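Local coordinates for protein polyketide synthase/nonribosomal peptide synthetase hybrid RzxB (Pseudomonas fluorescens, PDB 5IL6) that probably removes water from beta-hydroxyacyl intermediates through its dehydratase domain, as part of the trans-AT polyketide assembly line for rhizoxin, at residues A62-A67 against Y111-Y116; V58-A63 against C128-S133. All coordinates share one frame; numbering follows the deposited sequence.

Interactions 1 and 2 are successive parts of one helix-to-sheet interface. Both use helix 53-67 and share Ala-62 and Ala-63, and their centres lie about 5 Å apart. Their strands, 110-118 and 124-135, are antiparallel neighbours, joined where Ile-113 N and Ala-130 O stand 2.9 Å apart, a probable hydrogen bond. Both contacts are buried: all three touching residues in interaction 2, two of three in interaction 1, where Tyr-111 is partly exposed; their centres lie about 11 and 15 Å from the chain centre. The chemistry differs accordingly: a leucine-tyrosine CH-pi contact plus an aliphatic pair near the helix's C-terminal end, and an isoleucine methyl against a cysteine sulfur and an alanine methyl, one turn earlier.

Interaction 1: residues A62-A67 against Y111-Y116; sequences AALTDA and YRIGIY
Leu-64 and Tyr-111 bring the two backbones closest, with their CA atoms 8.6 Å apart, a spacing bridged by side chains alone. Leu-64 CA is 13.0 Å from Ile-115 CA, so the strand draws away from the helix. Within 62-67 the helical repeat is regular, as the Ala-67 N to Ala-63 O bond of 2.9 Å attests. The extended strand presents Tyr-111 and Ile-113 to the helix and turns Arg-112 to the other face.

This is the layout of a hotdog fold, in which an antiparallel sheet curls round a central helix; polyketide synthase dehydratases carry two such units in one chain. Here the last turn of helix 53-67 meets the concave side of the first unit's sheet.

Leu-64 supplies the whole helix side of the contact, one methyl to each strand residue. Leu-64 CD1 sits over a face of the Tyr-111 ring, 4.2 Å from the centroid and 16° off the ring normal, which meets the geometry of a CH-pi contact. The methyl is displaced toward the rim, with CD2 of Tyr-111 the nearest ring atom at 4.0 Å from Leu-64 CD1. A Tyr-111 chi1 of -47°, with CG anti to the carbonyl carbon, places the ring on the helix side of the sheet, and chi2 then sets which way its face looks. Leu-64 CD2 reaches Ile-113 CD1 at 4.1 Å, end methyl to end methyl. With chi1 at -129°, away from a staggered value, the two methyls of Leu-64 reach one partner each. Ala-132 on the adjacent strand also touches Leu-64 and Ile-113, while Met-105 and Leu-68 pack against Tyr-111.

Interaction 2: residues V58-A63 against C128-S133; sequences VMIQAA and CQARAS
Ile-60 makes the contact with Cys-128 and Ala-130. Met-59, just before it, does not touch 128-133 and packs instead on Leu-99 and Leu-101 of strand 98-105, two strands over from 124-135 in the sheet, so the helix serves more than one strand within a single turn.

At Ile-60 the helix comes nearest to strand 124-135: Ile-60 CA lies 8.6 Å from Ala-132 CA. The longer branch of the isoleucine does the touching: with chi2 at 172°, CD1 is anti to CA and the branch is fully extended toward the sheet. Ile-60 CD1 lies 4.2 Å from Cys-128 SG and also 4.2 Å from Ala-130 CB. The directions to these two atoms differ by about 76° at CD1, so one methyl rests against two alternate residues that point to the helix. On the shorter branch, Ile-60 CG2 faces Ala-132 more loosely, 5.0 Å from Ala-132 CB.

Further along, Gln-61 packs on Ile-80 of strand 77-85, which Ile-60 also touches, and Ala-63 turns to Leu-101. These touches are consistent with the central helix of a hotdog fold, round which the sheet curls.

All the contacting atoms are methyl carbons or a thiol sulfur at van der Waals range, implying that dispersion and the exclusion of water, rather than polar pairing, hold Ile-60 against this strand.

Interaction 1: residues A62-A67 against Y111-Y116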
loop_
_atom_site.group_PDB
_atom_site.type_symbol
_atom_site.label_atom_id
_atom_site.label_comp_id
_atom_site.label_asym_id
_atom_site.label_seq_id
_atom_site.Cartn_x
_atom_site.Cartn_y
_atom_site.Cartn_z
ATOM N N ALA A 62 8.286 7.963 1.962
ATOM C CA ALA A 62 9.300 8.400 2.916
ATOM C C ALA A 62 10.584 8.812 2.204
ATOM O O ALA A 62 11.200 9.825 2.552
ATOM C CB ALA A 62 9.581 7.289 3.925
ATOM N N ALA A 63 11.009 8.030 1.209
ATOM C CA ALA A 63 12.249 8.336 0.504
ATOM C C ALA A 63 12.138 9.656 -0.244
ATOM O O ALA A 63 13.058 10.482 -0.204
ATOM C CB ALA A 63 12.596 7.203 -0.462
ATOM N N LEU A 64 11.020 9.872 -0.937
ATOM C CA LEU A 64 10.844 11.124 -1.663
ATOM C C LEU A 64 10.812 12.308 -0.709
ATOM O O LEU A 64 11.418 13.353 -0.981
ATOM C CB LEU A 64 9.559 11.081 -2.490
ATOM C CG LEU A 64 9.695 11.463 -3.964
ATOM C CD1 LEU A 64 10.481 12.767 -4.146
ATOM C CD2 LEU A 64 10.338 10.319 -4.718
ATOM N N THR A 65 10.099 12.168 0.409
ATOM C CA THR A 65 10.016 13.254 1.380
ATOM C C THR A 65 11.395 13.618 1.915
ATOM O O THR A 65 11.705 14.800 2.101
ATOM C CB THR A 65 9.081 12.854 2.520
ATOM O OG1 THR A 65 7.768 12.612 1.999
ATOM C CG2 THR A 65 9.014 13.952 3.581
ATOM N N ASP A 66 12.235 12.614 2.176
ATOM C CA ASP A 66 13.591 12.887 2.641
ATOM C C ASP A 66 14.420 13.556 1.550
ATOM O O ASP A 66 15.126 14.537 1.810
ATOM C CB ASP A 66 14.257 11.588 3.097
ATOM C CG ASP A 66 15.555 11.826 3.842
ATOM O OD1 ASP A 66 15.495 12.223 5.023
ATOM O OD2 ASP A 66 16.634 11.621 3.247
ATOM N N ALA A 67 14.336 13.045 0.320
ATOM C CA ALA A 67 15.130 13.604 -0.769
ATOM C C ALA A 67 14.738 15.045 -1.075
ATOM O O ALA A 67 15.559 15.815 -1.584
ATOM C CB ALA A 67 14.979 12.733 -2.017
ATOM N N TYR A 111 10.981 11.795 -11.067
ATOM C CA TYR A 111 11.737 10.867 -10.238
ATOM C C TYR A 111 11.434 9.421 -10.614
ATOM O O TYR A 111 10.300 9.080 -10.967
ATOM C CB TYR A 111 11.420 11.097 -8.761
ATOM C CG TYR A 111 11.467 12.557 -8.371
ATOM C CD1 TYR A 111 12.682 13.224 -8.246
ATOM C CD2 TYR A 111 10.298 13.276 -8.149
ATOM C CE1 TYR A 111 12.730 14.561 -7.898
ATOM C CE2 TYR A 111 10.335 14.614 -7.801
ATOM C CZ TYR A 111 11.554 15.254 -7.679
ATOM O OH TYR A 111 11.594 16.587 -7.335
ATOM N N ARG A 112 12.460 8.577 -10.530
ATOM C CA ARG A 112 12.357 7.149 -10.803
ATOM C C ARG A 112 12.829 6.382 -9.578
ATOM O O ARG A 112 13.870 6.713 -8.999
ATOM C CB ARG A 112 13.191 6.766 -12.031
ATOM C CG ARG A 112 12.856 7.579 -13.266
ATOM C CD ARG A 112 11.440 7.299 -13.749
ATOM N NE ARG A 112 11.041 8.217 -14.813
ATOM C CZ ARG A 112 11.147 7.976 -16.118
ATOM N NH1 ARG A 112 11.633 6.823 -16.561
ATOM N NH2 ARG A 112 10.750 8.897 -16.985
ATOM N N ILE A 113 12.069 5.360 -9.189
ATOM C CA ILE A 113 12.363 4.578 -7.995
ATOM C C ILE A 113 12.440 3.099 -8.349
ATOM O O ILE A 113 11.633 2.591 -9.135
ATOM C CB ILE A 113 11.306 4.802 -6.896
ATOM C CG1 ILE A 113 11.262 6.278 -6.503
ATOM C CG2 ILE A 113 11.605 3.922 -5.685
ATOM C CD1 ILE A 113 10.175 7.056 -7.210
ATOM N N GLY A 114 13.402 2.418 -7.752
ATOM C CA GLY A 114 13.435 0.965 -7.768
ATOM C C GLY A 114 13.744 0.439 -6.385
ATOM O O GLY A 114 14.595 0.977 -5.679
ATOM N N ILE A 115 13.032 -0.616 -5.998
ATOM C CA ILE A 115 13.224 -1.282 -4.714
ATOM C C ILE A 115 13.665 -2.708 -4.999
ATOM O O ILE A 115 13.001 -3.426 -5.755
ATOM C CB ILE A 115 11.941 -1.265 -3.862
ATOM C CG1 ILE A 115 11.509 0.178 -3.584
ATOM C CG2 ILE A 115 12.152 -2.030 -2.552
ATOM C CD1 ILE A 115 10.174 0.305 -2.868
ATOM N N TYR A 116 14.776 -3.125 -4.392
ATOM C CA TYR A 116 15.367 -4.409 -4.740
ATOM C C TYR A 116 16.126 -4.985 -3.552
ATOM O O TYR A 116 16.397 -4.304 -2.560
ATOM C CB TYR A 116 16.295 -4.269 -5.947
ATOM C CG TYR A 116 17.404 -3.278 -5.717
ATOM C CD1 TYR A 116 18.588 -3.669 -5.113
ATOM C CD2 TYR A 116 17.262 -1.948 -6.087
ATOM C CE1 TYR A 116 19.608 -2.770 -4.891
ATOM C CE2 TYR A 116 18.277 -1.036 -5.868
ATOM C CZ TYR A 116 19.448 -1.456 -5.268
ATOM O OH TYR A 116 20.474 -0.574 -5.037
#

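Interaction 2: residues V58-A63 against C128-S133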
loop_
_atom_site.group_PDB
_atom_site.type_symbol
_atom_site.label_atom_id
_atom_site.label_comp_id
_atom_site.label_asym_id
_atom_site.label_seq_id
_atom_site.Cartn_x
_atom_site.Cartn_y
_atom_site.Cartn_z
ATOM N N VAL A 58 4.678 3.200 1.054
ATOM C CA VAL A 58 5.079 4.079 2.148
ATOM C C VAL A 58 6.577 4.346 2.091
ATOM O O VAL A 58 7.038 5.456 2.378
ATOM C CB VAL A 58 4.662 3.467 3.499
ATOM C CG1 VAL A 58 5.238 4.270 4.661
ATOM C CG2 VAL A 58 3.144 3.390 3.596
ATOM N N MET A 59 7.360 3.332 1.729
ATOM C CA MET A 59 8.802 3.519 1.626
ATOM C C MET A 59 9.146 4.531 0.543
ATOM O O MET A 59 10.052 5.354 0.718
ATOM C CB MET A 59 9.466 2.176 1.352
ATOM C CG MET A 59 10.988 2.197 1.369
ATOM S SD MET A 59 11.717 0.573 1.059
ATOM C CE MET A 59 10.579 -0.495 1.939
ATOM N N ILE A 60 8.438 4.486 -0.585
ATOM C CA ILE A 60 8.659 5.469 -1.640
ATOM C C ILE A 60 8.296 6.861 -1.145
ATOM O O ILE A 60 9.024 7.832 -1.386
ATOM C CB ILE A 60 7.855 5.091 -2.898
ATOM C CG1 ILE A 60 8.364 3.760 -3.460
ATOM C CG2 ILE A 60 7.957 6.191 -3.953
ATOM C CD1 ILE A 60 7.516 3.194 -4.584
ATOM N N GLN A 61 7.166 6.980 -0.444
ATOM C CA GLN A 61 6.753 8.275 0.085
ATOM C C GLN A 61 7.779 8.819 1.073
ATOM O O GLN A 61 8.120 10.006 1.036
ATOM C CB GLN A 61 5.378 8.153 0.744
ATOM C CG GLN A 61 4.256 7.829 -0.237
ATOM C CD GLN A 61 2.969 7.411 0.447
ATOM O OE1 GLN A 61 2.970 7.006 1.609
ATOM N NE2 GLN A 61 1.858 7.510 -0.274
ATOM N N ALA A 62 8.286 7.963 1.962
ATOM C CA ALA A 62 9.300 8.400 2.916
ATOM C C ALA A 62 10.584 8.812 2.204
ATOM O O ALA A 62 11.200 9.825 2.552
ATOM C CB ALA A 62 9.581 7.289 3.925
ATOM N N ALA A 63 11.009 8.030 1.209
ATOM C CA ALA A 63 12.249 8.336 0.504
ATOM C C ALA A 63 12.138 9.656 -0.244
ATOM O O ALA A 63 13.058 10.482 -0.204
ATOM C CB ALA A 63 12.596 7.203 -0.462
ATOM N N CYS A 128 9.998 -3.730 -6.630
ATOM C CA CYS A 128 9.020 -2.690 -6.903
ATOM C C CYS A 128 9.682 -1.606 -7.738
ATOM O O CYS A 128 10.857 -1.290 -7.541
ATOM C CB CYS A 128 8.456 -2.094 -5.605
ATOM S SG CYS A 128 7.170 -0.835 -5.853
ATOM N N GLN A 129 8.916 -1.051 -8.670
ATOM C CA GLN A 129 9.395 -0.022 -9.576
ATOM C C GLN A 129 8.273 0.983 -9.782
ATOM O O GLN A 129 7.107 0.599 -9.893
ATOM C CB GLN A 129 9.835 -0.637 -10.911
ATOM C CG GLN A 129 10.210 0.353 -12.000
ATOM C CD GLN A 129 10.211 -0.289 -13.371
ATOM O OE1 GLN A 129 11.260 -0.439 -14.001
ATOM N NE2 GLN A 129 9.031 -0.680 -13.841
ATOM N N ALA A 130 8.621 2.265 -9.807
ATOM C CA ALA A 130 7.620 3.304 -10.003
ATOM C C ALA A 130 8.319 4.594 -10.399
ATOM O O ALA A 130 9.547 4.701 -10.361
ATOM C CB ALA A 130 6.777 3.511 -8.740
ATOM N N ARG A 131 7.509 5.580 -10.770
ATOM C CA ARG A 131 7.964 6.942 -10.995
ATOM C C ARG A 131 7.131 7.868 -10.122
ATOM O O ARG A 131 5.990 7.551 -9.773
ATOM C CB ARG A 131 7.856 7.349 -12.477
ATOM C CG ARG A 131 6.462 7.773 -12.904
ATOM C CD ARG A 131 6.383 8.099 -14.381
ATOM N NE ARG A 131 5.210 8.931 -14.651
ATOM C CZ ARG A 131 4.147 8.554 -15.359
ATOM N NH1 ARG A 131 4.082 7.346 -15.904
ATOM N NH2 ARG A 131 3.138 9.399 -15.533
ATOM N N ALA A 132 7.716 9.002 -9.744
ATOM C CA ALA A 132 7.061 9.913 -8.822
ATOM C C ALA A 132 7.240 11.350 -9.290
ATOM O O ALA A 132 8.039 11.653 -10.182
ATOM C CB ALA A 132 7.598 9.740 -7.398
ATOM N N SER A 133 6.477 12.238 -8.664
ATOM C CA SER A 133 6.514 13.669 -8.947
ATOM C C SER A 133 5.785 14.376 -7.809
ATOM O O SER A 133 5.287 13.739 -6.875
ATOM C CB SER A 133 5.880 13.985 -10.302
ATOM O OG SER A 133 4.511 13.617 -10.316
#